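Local structure of M32 carboxypeptidase (Chitinophagaceae bacterium, 7A03) at residues N461-F466 against Q477-N482; G288-A291 against I295-S298; N305-S310 against Q431-A436; P237-F242 against G270-E275. The protein is probably a metal-dependent M32 carboxypeptidase that trims amino acids one at a time from the C-terminal ends of peptides. All blocks are in the same frame, centred on the assembly; numbering follows the deposited sequence. Where two conformers were deposited one is given.

Interaction 1 of 4, residues N461-F466 against Q477-N482; sequences NNIHPF and QKITGN
With CG1 of I479 anti to its own carbonyl carbon (chi1 -65°) and the chain run out straight from there (chi2 163°), CD1 is carried across to N462 and I463. It comes within 3.3 Å of N462 O, a carbonyl oxygen that the contact buries with no partner in the model, and within 3.5 Å of I463 CG1, the two isoleucines crossing at about a right angle. CB and OD1 of N462 both lie 3.9 Å from I479 CG1, while ND2 is given to W458 O. A second touch is made one residue earlier, by K478: extended beyond CG, it brings NZ to 3.5 Å from F466 CZ, approaching the ring obliquely, and bonds Y470 OH. P465 CG lies over one face of that ring, toward its rim. With an alanine in place of I479, I463 CG1 would probably lose this apolar neighbour and a gap would open beside N462 O. The contact joins the C-terminal ends of helices 453-462 and 472-480; G481, the first residue past the latter, has positive phi. I463 rests on F432 of helix 420-439 and on I295 and Q299 of helix 293-307, and I479 also touches W458 of helix 453-462.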
loop_
_atom_site.group_PDB
_atom_site.type_symbol
_atom_site.label_atom_id
_atom_site.label_comp_id
_atom_site.label_asym_id
_atom_site.label_seq_id
_atom_site.Cartn_x
_atom_site.Cartn_y
_atom_site.Cartn_z
ATOM N N ASN A 461 12.206 3.145 16.586
ATOM C CA ASN A 461 12.691 4.440 17.064
ATOM C C ASN A 461 12.473 5.569 16.066
ATOM O O ASN A 461 12.357 6.736 16.474
ATOM C CB ASN A 461 14.182 4.364 17.401
ATOM C CG ASN A 461 14.455 3.490 18.615
ATOM O OD1 ASN A 461 13.584 3.291 19.458
ATOM N ND2 ASN A 461 15.671 2.978 18.711
ATOM N N ASN A 462 12.404 5.259 14.771
ATOM C CA ASN A 462 12.367 6.295 13.751
ATOM C C ASN A 462 11.025 6.484 13.067
ATOM O O ASN A 462 10.764 7.588 12.584
ATOM C CB ASN A 462 13.433 6.036 12.686
ATOM C CG ASN A 462 14.813 6.386 13.171
ATOM O OD1 ASN A 462 15.222 7.550 13.116
ATOM N ND2 ASN A 462 15.533 5.388 13.674
ATOM N N ILE A 463 10.176 5.456 12.995
ATOM C CA ILE A 463 8.946 5.552 12.201
ATOM C C ILE A 463 7.704 5.198 13.007
ATOM O O ILE A 463 6.765 5.998 13.105
ATOM C CB ILE A 463 9.037 4.699 10.923
ATOM C CG1 ILE A 463 10.111 5.282 9.988
ATOM C CG2 ILE A 463 7.683 4.674 10.226
ATOM C CD1 ILE A 463 10.520 4.360 8.859
ATOM N N HIS A 464 7.689 4.000 13.589
ATOM C CA HIS A 464 6.442 3.451 14.117
ATOM C C HIS A 464 5.721 4.290 15.166
ATOM O O HIS A 464 4.479 4.338 15.113
ATOM C CB HIS A 464 6.678 2.032 14.632
ATOM C CG HIS A 464 7.108 1.080 13.566
ATOM N ND1 HIS A 464 7.408 -0.243 13.821
ATOM C CD2 HIS A 464 7.258 1.250 12.234
ATOM C CE1 HIS A 464 7.738 -0.842 12.691
ATOM N NE2 HIS A 464 7.662 0.046 11.714
ATOM N N PRO A 465 6.378 4.903 16.156
ATOM C CA PRO A 465 5.630 5.455 17.296
ATOM C C PRO A 465 5.060 6.840 17.077
ATOM O O PRO A 465 4.384 7.353 17.972
ATOM C CB PRO A 465 6.699 5.497 18.396
ATOM C CG PRO A 465 7.945 5.798 17.651
ATOM C CD PRO A 465 7.837 5.050 16.348
ATOM N N PHE A 466 5.328 7.470 15.940
ATOM C CA PHE A 466 4.925 8.851 15.732
ATOM C C PHE A 466 3.541 9.006 15.129
ATOM O O PHE A 466 3.026 10.126 15.108
ATOM C CB PHE A 466 5.951 9.564 14.860
ATOM C CG PHE A 466 7.317 9.593 15.472
ATOM C CD1 PHE A 466 7.546 10.305 16.630
ATOM C CD2 PHE A 466 8.354 8.880 14.921
ATOM C CE1 PHE A 466 8.795 10.324 17.217
ATOM C CE2 PHE A 466 9.615 8.904 15.497
ATOM C CZ PHE A 466 9.829 9.628 16.648
ATOM N N GLN A 477 12.701 13.543 5.767
ATOM C CA GLN A 477 13.760 14.521 6.009
ATOM C C GLN A 477 14.398 14.337 7.387
ATOM O O GLN A 477 15.628 14.383 7.522
ATOM C CB GLN A 477 13.186 15.933 5.871
ATOM C CG GLN A 477 14.151 17.065 6.213
ATOM C CD GLN A 477 15.271 17.195 5.205
ATOM O OE1 GLN A 477 15.048 17.119 3.995
ATOM N NE2 GLN A 477 16.483 17.398 5.699
ATOM N N LYS A 478 13.577 14.113 8.418
ATOM C CA LYS A 478 14.102 13.910 9.764
ATOM C C LYS A 478 14.992 12.672 9.845
ATOM O O LYS A 478 16.068 12.715 10.458
ATOM C CB LYS A 478 12.941 13.819 10.759
ATOM C CG LYS A 478 13.361 13.409 12.165
ATOM C CD LYS A 478 12.156 13.147 13.057
ATOM C CE LYS A 478 12.590 12.986 14.501
ATOM N NZ LYS A 478 11.492 12.439 15.339
ATOM N N ILE A 479 14.566 11.565 9.226
ATOM C CA ILE A 479 15.310 10.312 9.339
ATOM C C ILE A 479 16.536 10.290 8.429
ATOM O O ILE A 479 17.610 9.823 8.830
ATOM C CB ILE A 479 14.384 9.119 9.051
ATOM C CG1 ILE A 479 13.289 8.994 10.110
ATOM C CG2 ILE A 479 15.182 7.836 8.967
ATOM C CD1 ILE A 479 12.161 8.107 9.638
ATOM N N THR A 480 16.393 10.744 7.182
ATOM C CA THR A 480 17.424 10.549 6.168
ATOM C C THR A 480 18.209 11.804 5.820
ATOM O O THR A 480 19.235 11.696 5.143
ATOM C CB THR A 480 16.828 9.963 4.876
ATOM O OG1 THR A 480 16.147 10.989 4.135
ATOM C CG2 THR A 480 15.873 8.806 5.178
ATOM N N GLY A 481 17.763 12.977 6.253
ATOM C CA GLY A 481 18.426 14.201 5.853
ATOM C C GLY A 481 18.124 14.630 4.437
ATOM O O GLY A 481 18.817 15.498 3.907
ATOM N N ASN A 482 17.102 14.052 3.809
ATOM C CA ASN A 482 16.751 14.360 2.430
ATOM C C ASN A 482 15.253 14.194 2.245
ATOM O O ASN A 482 14.638 13.366 2.920
ATOM C CB ASN A 482 17.468 13.413 1.462
ATOM C CG ASN A 482 18.940 13.715 1.344
ATOM O OD1 ASN A 482 19.784 12.852 1.594
ATOM N ND2 ASN A 482 19.260 14.947 0.961
#

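Interaction 2 of 4, residues G288-A291 against I295-S298; sequences GEAA and IHES
H296 leans its imidazole toward A290. At CB the first torsion sits well off a staggered position (chi1 -138°), which brings the ring to the alanine. CG leads into the ring, whose CD2 lies 3.5 Å from A290 CB, the methyl meeting the ring obliquely. Round the other side, ND1 faces H271, the two rings meeting with planes at about 65°. At the tip NE2 is still 4.2 Å from A290 CB, but its polar partner is E275 OE2 of helix 258-277, a bond that helps fix the ring's rotation. Y274 meets the same ring and also accepts A291 N at its hydroxyl, tying loop and histidine to one tyrosine. A second, looser touch sets A291 CB 4.2 Å from I295 CB. One turn on, S298 OG donates to I295 O over 2.6 Å, in the carbonyl plane and on a lone pair. H296, E297 and S298 begin a match to the HES/GQ motif of M32 peptidases, whose glutamate is the third metal ligand beside the HExxH histidines; E297 probably has that role, although no metal is bound to those histidines here.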
loop_
_atom_site.group_PDB
_atom_site.type_symbol
_atom_site.label_atom_id
_atom_site.label_comp_id
_atom_site.label_asym_id
_atom_site.label_seq_id
_atom_site.Cartn_x
_atom_site.Cartn_y
_atom_site.Cartn_z
ATOM N N GLY A 288 -1.915 8.330 16.731
ATOM C CA GLY A 288 -1.946 6.886 16.868
ATOM C C GLY A 288 -2.265 6.131 15.594
ATOM O O GLY A 288 -2.522 4.923 15.660
ATOM N N GLU A 289 -2.282 6.809 14.437
ATOM C CA GLU A 289 -2.584 6.217 13.139
ATOM C C GLU A 289 -1.340 6.233 12.256
ATOM O O GLU A 289 -0.487 7.110 12.387
ATOM C CB GLU A 289 -3.695 7.017 12.427
ATOM C CG GLU A 289 -5.022 7.033 13.177
ATOM C CD GLU A 289 -6.033 8.041 12.622
ATOM O OE1 GLU A 289 -5.670 8.817 11.713
ATOM O OE2 GLU A 289 -7.203 8.042 13.092
ATOM N N ALA A 290 -1.247 5.259 11.348
ATOM C CA ALA A 290 -0.153 5.242 10.382
ATOM C C ALA A 290 -0.059 6.583 9.661
ATOM O O ALA A 290 -1.074 7.230 9.387
ATOM C CB ALA A 290 -0.394 4.146 9.346
ATOM N N ALA A 291 1.179 6.990 9.338
ATOM C CA ALA A 291 1.435 8.341 8.837
ATOM C C ALA A 291 0.767 8.593 7.491
ATOM O O ALA A 291 0.307 9.713 7.227
ATOM C CB ALA A 291 2.939 8.614 8.759
ATOM N N ILE A 295 3.824 5.698 3.506
ATOM C CA ILE A 295 4.687 5.212 4.581
ATOM C C ILE A 295 4.318 3.771 4.958
ATOM O O ILE A 295 5.189 2.923 5.195
ATOM C CB ILE A 295 4.676 6.193 5.776
ATOM C CG1 ILE A 295 5.232 7.576 5.374
ATOM C CG2 ILE A 295 5.428 5.594 6.977
ATOM C CD1 ILE A 295 6.684 7.552 4.852
ATOM N N HIS A 296 3.024 3.447 4.980
ATOM C CA HIS A 296 2.672 2.060 5.259
ATOM C C HIS A 296 3.254 1.122 4.196
ATOM O O HIS A 296 3.843 0.065 4.510
ATOM C CB HIS A 296 1.151 1.928 5.347
ATOM C CG HIS A 296 0.696 1.050 6.465
ATOM N ND1 HIS A 296 1.296 -0.156 6.763
ATOM C CD2 HIS A 296 -0.276 1.227 7.388
ATOM C CE1 HIS A 296 0.700 -0.690 7.819
ATOM N NE2 HIS A 296 -0.256 0.131 8.215
ATOM N N GLU A 297 3.133 1.518 2.921
ATOM C CA GLU A 297 3.680 0.697 1.858
ATOM C C GLU A 297 5.203 0.599 1.953
ATOM O O GLU A 297 5.772 -0.437 1.598
ATOM C CB GLU A 297 3.209 1.226 0.494
ATOM C CG GLU A 297 3.604 0.349 -0.687
ATOM C CD GLU A 297 2.689 -0.863 -0.846
ATOM O OE1 GLU A 297 1.771 -1.040 -0.022
ATOM O OE2 GLU A 297 2.890 -1.634 -1.802
ATOM N N SER A 298 5.879 1.646 2.447
ATOM C CA SER A 298 7.326 1.552 2.635
ATOM C C SER A 298 7.681 0.454 3.627
ATOM O O SER A 298 8.721 -0.202 3.493
ATOM C CB SER A 298 7.917 2.883 3.116
ATOM O OG SER A 298 7.690 3.111 4.507
#

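Interaction 3 of 4, residues N305-S310 against Q431-A436; sequences NNVGRS and QFFTTA
F433 of helix 420-439 packs its ring against N306 and V307, where helix 293-307 widens into a pi-type turn, a buried helix-to-helix contact of this largely alpha-helical fold. CG of F433 stands anti to its backbone N (chi1 -173°), which sends the ring toward helix 293-307. The N306 backbone covers one face, its C above the ring and its O 3.8 Å from F433 CE2, while N306 CB lies 3.9 Å from F433 CG. V307 comes obliquely with a single branch, CG2, 3.6 Å from F433 CE1, the two side chains crossing at about a right angle. Outside this shell, V307 to S310 form a type I beta turn: V307 O takes both S310 N and S310 OG, the hydroxyl 2.8 Å away in the carbonyl plane. S310 in turn caps the next helix at F313 N. G308 O is held by the indole nitrogens of W263 and W314, and R309 has W263 as a cation-pi partner and E304 paired to its NH2. R309 extends its side chain beside N305, and R309 NE reaches N305 OD1 at 2.7 Å; the oxygen lies close to the guanidinium plane, while the nitrogen stands 36° out of the carbonyl plane.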
loop_
_atom_site.group_PDB
_atom_site.type_symbol
_atom_site.label_atom_id
_atom_site.label_comp_id
_atom_site.label_asym_id
_atom_site.label_seq_id
_atom_site.Cartn_x
_atom_site.Cartn_y
_atom_site.Cartn_z
ATOM N N ASN A 305 11.273 -6.765 0.163
ATOM C CA ASN A 305 12.195 -6.630 -0.955
ATOM C C ASN A 305 13.593 -6.219 -0.516
ATOM O O ASN A 305 14.536 -6.985 -0.711
ATOM C CB ASN A 305 11.612 -5.633 -1.959
ATOM C CG ASN A 305 10.438 -6.215 -2.728
ATOM O OD1 ASN A 305 10.191 -7.428 -2.687
ATOM N ND2 ASN A 305 9.697 -5.357 -3.430
ATOM N N ASN A 306 13.750 -5.033 0.077
ATOM C CA ASN A 306 15.087 -4.589 0.478
ATOM C C ASN A 306 15.733 -5.559 1.458
ATOM O O ASN A 306 16.959 -5.737 1.437
ATOM C CB ASN A 306 15.024 -3.183 1.062
ATOM C CG ASN A 306 14.362 -2.209 0.120
ATOM O OD1 ASN A 306 13.144 -2.217 -0.033
ATOM N ND2 ASN A 306 15.170 -1.405 -0.563
ATOM N N VAL A 307 14.929 -6.200 2.312
ATOM C CA VAL A 307 15.396 -7.306 3.141
ATOM C C VAL A 307 15.095 -8.637 2.450
ATOM O O VAL A 307 16.010 -9.410 2.137
ATOM C CB VAL A 307 14.762 -7.239 4.543
ATOM C CG1 VAL A 307 15.218 -8.433 5.356
ATOM C CG2 VAL A 307 15.145 -5.923 5.223
ATOM N N GLY A 308 13.817 -8.896 2.173
ATOM C CA GLY A 308 13.355 -10.242 1.864
ATOM C C GLY A 308 13.796 -10.798 0.528
ATOM O O GLY A 308 13.632 -11.999 0.299
ATOM N N ARG A 309 14.327 -9.973 -0.368
ATOM C CA ARG A 309 14.859 -10.473 -1.630
ATOM C C ARG A 309 16.370 -10.302 -1.724
ATOM O O ARG A 309 16.957 -10.519 -2.794
ATOM C CB ARG A 309 14.141 -9.811 -2.814
ATOM C CG ARG A 309 12.646 -10.153 -2.881
ATOM C CD ARG A 309 11.975 -9.657 -4.183
ATOM N NE ARG A 309 10.524 -9.748 -4.027
ATOM C CZ ARG A 309 9.782 -10.825 -4.314
ATOM N NH1 ARG A 309 10.331 -11.911 -4.851
ATOM N NH2 ARG A 309 8.478 -10.798 -4.082
ATOM N N SER A 310 17.009 -9.922 -0.623
ATOM C CA SER A 310 18.428 -9.601 -0.619
ATOM C C SER A 310 19.273 -10.845 -0.382
ATOM O O SER A 310 18.827 -11.824 0.231
ATOM C CB SER A 310 18.731 -8.565 0.458
ATOM O OG SER A 310 18.748 -9.158 1.745
ATOM N N GLN A 431 14.937 4.273 0.409
ATOM C CA GLN A 431 15.634 5.361 1.072
ATOM C C GLN A 431 15.770 5.054 2.550
ATOM O O GLN A 431 16.832 5.296 3.147
ATOM C CB GLN A 431 14.886 6.674 0.830
ATOM C CG GLN A 431 15.553 7.913 1.401
ATOM C CD GLN A 431 15.178 9.169 0.633
ATOM O OE1 GLN A 431 14.651 9.090 -0.486
ATOM N NE2 GLN A 431 15.451 10.337 1.217
ATOM N N PHE A 432 14.729 4.444 3.140
ATOM C CA PHE A 432 14.822 4.142 4.559
ATOM C C PHE A 432 15.841 3.032 4.790
ATOM O O PHE A 432 16.671 3.129 5.708
ATOM C CB PHE A 432 13.458 3.748 5.144
ATOM C CG PHE A 432 12.449 4.875 5.217
ATOM C CD1 PHE A 432 12.835 6.191 5.382
ATOM C CD2 PHE A 432 11.092 4.592 5.135
ATOM C CE1 PHE A 432 11.886 7.208 5.450
ATOM C CE2 PHE A 432 10.132 5.617 5.204
ATOM C CZ PHE A 432 10.530 6.912 5.361
ATOM N N PHE A 433 15.854 2.004 3.924
ATOM C CA PHE A 433 16.714 0.873 4.249
ATOM C C PHE A 433 18.177 1.240 4.062
ATOM O O PHE A 433 19.024 0.925 4.910
ATOM C CB PHE A 433 16.353 -0.373 3.447
ATOM C CG PHE A 433 17.109 -1.590 3.883
ATOM C CD1 PHE A 433 16.843 -2.184 5.118
ATOM C CD2 PHE A 433 18.126 -2.118 3.092
ATOM C CE1 PHE A 433 17.577 -3.282 5.542
ATOM C CE2 PHE A 433 18.832 -3.229 3.511
ATOM C CZ PHE A 433 18.547 -3.818 4.737
ATOM N N THR A 434 18.485 1.940 2.976
ATOM C CA THR A 434 19.844 2.420 2.791
ATOM C C THR A 434 20.267 3.286 3.968
ATOM O O THR A 434 21.382 3.135 4.490
ATOM C CB THR A 434 19.934 3.156 1.459
ATOM O OG1 THR A 434 19.696 2.214 0.408
ATOM C CG2 THR A 434 21.313 3.780 1.253
ATOM N N THR A 435 19.355 4.124 4.466
ATOM C CA THR A 435 19.719 4.959 5.602
ATOM C C THR A 435 19.957 4.097 6.832
ATOM O O THR A 435 20.932 4.314 7.569
ATOM C CB THR A 435 18.644 6.016 5.844
ATOM O OG1 THR A 435 18.558 6.866 4.689
ATOM C CG2 THR A 435 18.996 6.871 7.059
ATOM N N ALA A 436 19.107 3.083 7.040
ATOM C CA ALA A 436 19.333 2.192 8.173
ATOM C C ALA A 436 20.690 1.516 8.059
ATOM O O ALA A 436 21.405 1.388 9.058
ATOM C CB ALA A 436 18.204 1.169 8.305
#

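Interaction 4 of 4, residues P237-F242 against G270-E275; sequences PFTTSF and GHALYE
T239 and S241, alternate residues of edge strand 239-241, face H271, A272 and E275 on helix 258-277, the helix that carries the HExxH sequence of this probable metallopeptidase. The strand and helix segments run nearly parallel, at 14°, with axes 8.3 Å apart. T239 is turned with OG1 beside its backbone N and CG2 anti to it, which puts OG1 by H271 and E268 and CG2 by A272. OG1 comes to 3.4 Å from H271 CB and bonds the carboxylate of E268 in the same motif, whereas CG2 settles 3.9 Å from A272 CA. The imidazole of H271 meets the rings of H267 and H296. E275 is bent at chi2 (-71°), curling its carboxylate back with OE1 facing the strand. Replacing E275 by an alanine would remove both oxygens and is likely to leave S241 OG and H296 NE2 without their acceptor, the histidine ring freer to turn. S241 was modelled in two conformers, which makes its bond only partly certain: in one, OG occupies the position between backbone N and carbonyl carbon and donates to E275 OE1 over 2.7 Å, from 57° above the carboxylate plane.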
loop_
_atom_site.group_PDB
_atom_site.type_symbol
_atom_site.label_atom_id
_atom_site.label_comp_id
_atom_site.label_asym_id
_atom_site.label_seq_id
_atom_site.Cartn_x
_atom_site.Cartn_y
_atom_site.Cartn_z
ATOM N N PRO A 237 -4.040 -11.439 0.353
ATOM C CA PRO A 237 -3.363 -11.096 1.608
ATOM C C PRO A 237 -3.558 -9.640 2.005
ATOM O O PRO A 237 -3.524 -8.727 1.174
ATOM C CB PRO A 237 -1.895 -11.396 1.300
ATOM C CG PRO A 237 -1.959 -12.515 0.295
ATOM C CD PRO A 237 -3.182 -12.226 -0.553
ATOM N N PHE A 238 -3.735 -9.420 3.299
ATOM C CA PHE A 238 -3.877 -8.073 3.831
ATOM C C PHE A 238 -3.489 -8.063 5.302
ATOM O O PHE A 238 -3.299 -9.108 5.927
ATOM C CB PHE A 238 -5.301 -7.505 3.631
ATOM C CG PHE A 238 -6.382 -8.209 4.436
ATOM C CD1 PHE A 238 -7.028 -9.326 3.928
ATOM C CD2 PHE A 238 -6.739 -7.749 5.682
ATOM C CE1 PHE A 238 -8.037 -9.982 4.646
ATOM C CE2 PHE A 238 -7.753 -8.387 6.409
ATOM C CZ PHE A 238 -8.389 -9.515 5.888
ATOM N N THR A 239 -3.369 -6.850 5.837
ATOM C CA THR A 239 -3.130 -6.591 7.244
ATOM C C THR A 239 -4.257 -5.698 7.743
ATOM O O THR A 239 -4.657 -4.750 7.057
ATOM C CB THR A 239 -1.769 -5.882 7.433
ATOM O OG1 THR A 239 -0.720 -6.756 7.012
ATOM C CG2 THR A 239 -1.530 -5.518 8.888
ATOM N N THR A 240 -4.781 -6.000 8.934
ATOM C CA THR A 240 -5.813 -5.176 9.548
ATOM C C THR A 240 -5.537 -5.072 11.034
ATOM O O THR A 240 -5.144 -6.050 11.681
ATOM C CB THR A 240 -7.220 -5.740 9.287
ATOM O OG1 THR A 240 -8.213 -4.789 9.718
ATOM C CG2 THR A 240 -7.446 -7.068 10.027
ATOM N N SER A 241 -5.739 -3.887 11.587
ATOM C CA SER A 241 -5.537 -3.666 13.008
ATOM C C SER A 241 -6.848 -3.227 13.649
ATOM O O SER A 241 -7.526 -2.320 13.146
ATOM C CB SER A 241 -4.452 -2.626 13.254
ATOM O OG SER A 241 -4.852 -1.370 12.748
ATOM N N PHE A 242 -7.204 -3.880 14.753
ATOM C CA PHE A 242 -8.360 -3.503 15.563
ATOM C C PHE A 242 -7.964 -2.606 16.722
ATOM O O PHE A 242 -8.837 -2.098 17.438
ATOM C CB PHE A 242 -9.073 -4.757 16.111
ATOM C CG PHE A 242 -9.390 -5.789 15.061
ATOM C CD1 PHE A 242 -9.630 -5.412 13.744
ATOM C CD2 PHE A 242 -9.454 -7.132 15.387
ATOM C CE1 PHE A 242 -9.897 -6.350 12.771
ATOM C CE2 PHE A 242 -9.750 -8.083 14.420
ATOM C CZ PHE A 242 -9.970 -7.699 13.106
ATOM N N GLY A 270 5.527 -6.632 7.343
ATOM C CA GLY A 270 6.021 -5.261 7.432
ATOM C C GLY A 270 4.934 -4.274 7.830
ATOM O O GLY A 270 5.134 -3.410 8.715
ATOM N N HIS A 271 3.751 -4.421 7.208
ATOM C CA HIS A 271 2.583 -3.644 7.662
ATOM C C HIS A 271 2.291 -3.886 9.145
ATOM O O HIS A 271 2.006 -2.947 9.917
ATOM C CB HIS A 271 1.331 -4.051 6.892
ATOM C CG HIS A 271 1.251 -3.551 5.481
ATOM N ND1 HIS A 271 1.475 -2.236 5.123
ATOM C CD2 HIS A 271 0.920 -4.201 4.342
ATOM C CE1 HIS A 271 1.281 -2.100 3.819
ATOM N NE2 HIS A 271 0.955 -3.280 3.320
ATOM N N ALA A 272 2.311 -5.154 9.544
ATOM C CA ALA A 272 1.840 -5.517 10.872
ATOM C C ALA A 272 2.784 -5.011 11.948
ATOM O O ALA A 272 2.334 -4.581 13.017
ATOM C CB ALA A 272 1.657 -7.022 10.980
ATOM N N LEU A 273 4.091 -5.018 11.677
ATOM C CA LEU A 273 5.044 -4.511 12.654
ATOM C C LEU A 273 4.825 -3.022 12.876
ATOM O O LEU A 273 4.933 -2.524 14.011
ATOM C CB LEU A 273 6.479 -4.776 12.190
ATOM C CG LEU A 273 6.927 -6.232 12.146
ATOM C CD1 LEU A 273 8.225 -6.347 11.340
ATOM C CD2 LEU A 273 7.103 -6.807 13.567
ATOM N N TYR A 274 4.523 -2.290 11.792
ATOM C CA TYR A 274 4.161 -0.885 11.955
ATOM C C TYR A 274 2.941 -0.732 12.864
ATOM O O TYR A 274 2.960 0.048 13.826
ATOM C CB TYR A 274 3.862 -0.290 10.575
ATOM C CG TYR A 274 3.712 1.215 10.479
ATOM C CD1 TYR A 274 3.924 2.052 11.574
ATOM C CD2 TYR A 274 3.403 1.798 9.251
ATOM C CE1 TYR A 274 3.817 3.438 11.444
ATOM C CE2 TYR A 274 3.302 3.184 9.108
ATOM C CZ TYR A 274 3.517 3.993 10.211
ATOM O OH TYR A 274 3.418 5.361 10.046
ATOM N N GLU A 275 1.851 -1.439 12.538
ATOM C CA GLU A 275 0.624 -1.304 13.334
ATOM C C GLU A 275 0.843 -1.688 14.801
ATOM O O GLU A 275 0.298 -1.039 15.709
ATOM C CB GLU A 275 -0.499 -2.128 12.719
ATOM C CG GLU A 275 -0.996 -1.553 11.393
ATOM C CD GLU A 275 -1.774 -0.256 11.580
ATOM O OE1 GLU A 275 -2.494 -0.121 12.589
ATOM O OE2 GLU A 275 -1.702 0.644 10.713
#

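In the fold
Interaction 3 is wholly buried, its contacts van der Waals in kind; interaction 4 lies nearer the surface and is the one with a hydrogen bond between its segments, while interactions 1 and 2 are partly buried. Helix 293-307 serves both interaction 2, near its start, and interaction 3, at its end. Interactions 2 and 4 are coupled by polar atoms of helices 258-277 and 293-307 and of the loop between them. Interaction 1 meets its neighbours mostly by packing, on interaction 2 through isoleucines and on interaction 4 through H464 and Y274, but T480 OG1 probably bonds Q431 NE2 of interaction 3. Interactions 3 and 4 do not touch, their nearest atoms about 8 Å apart.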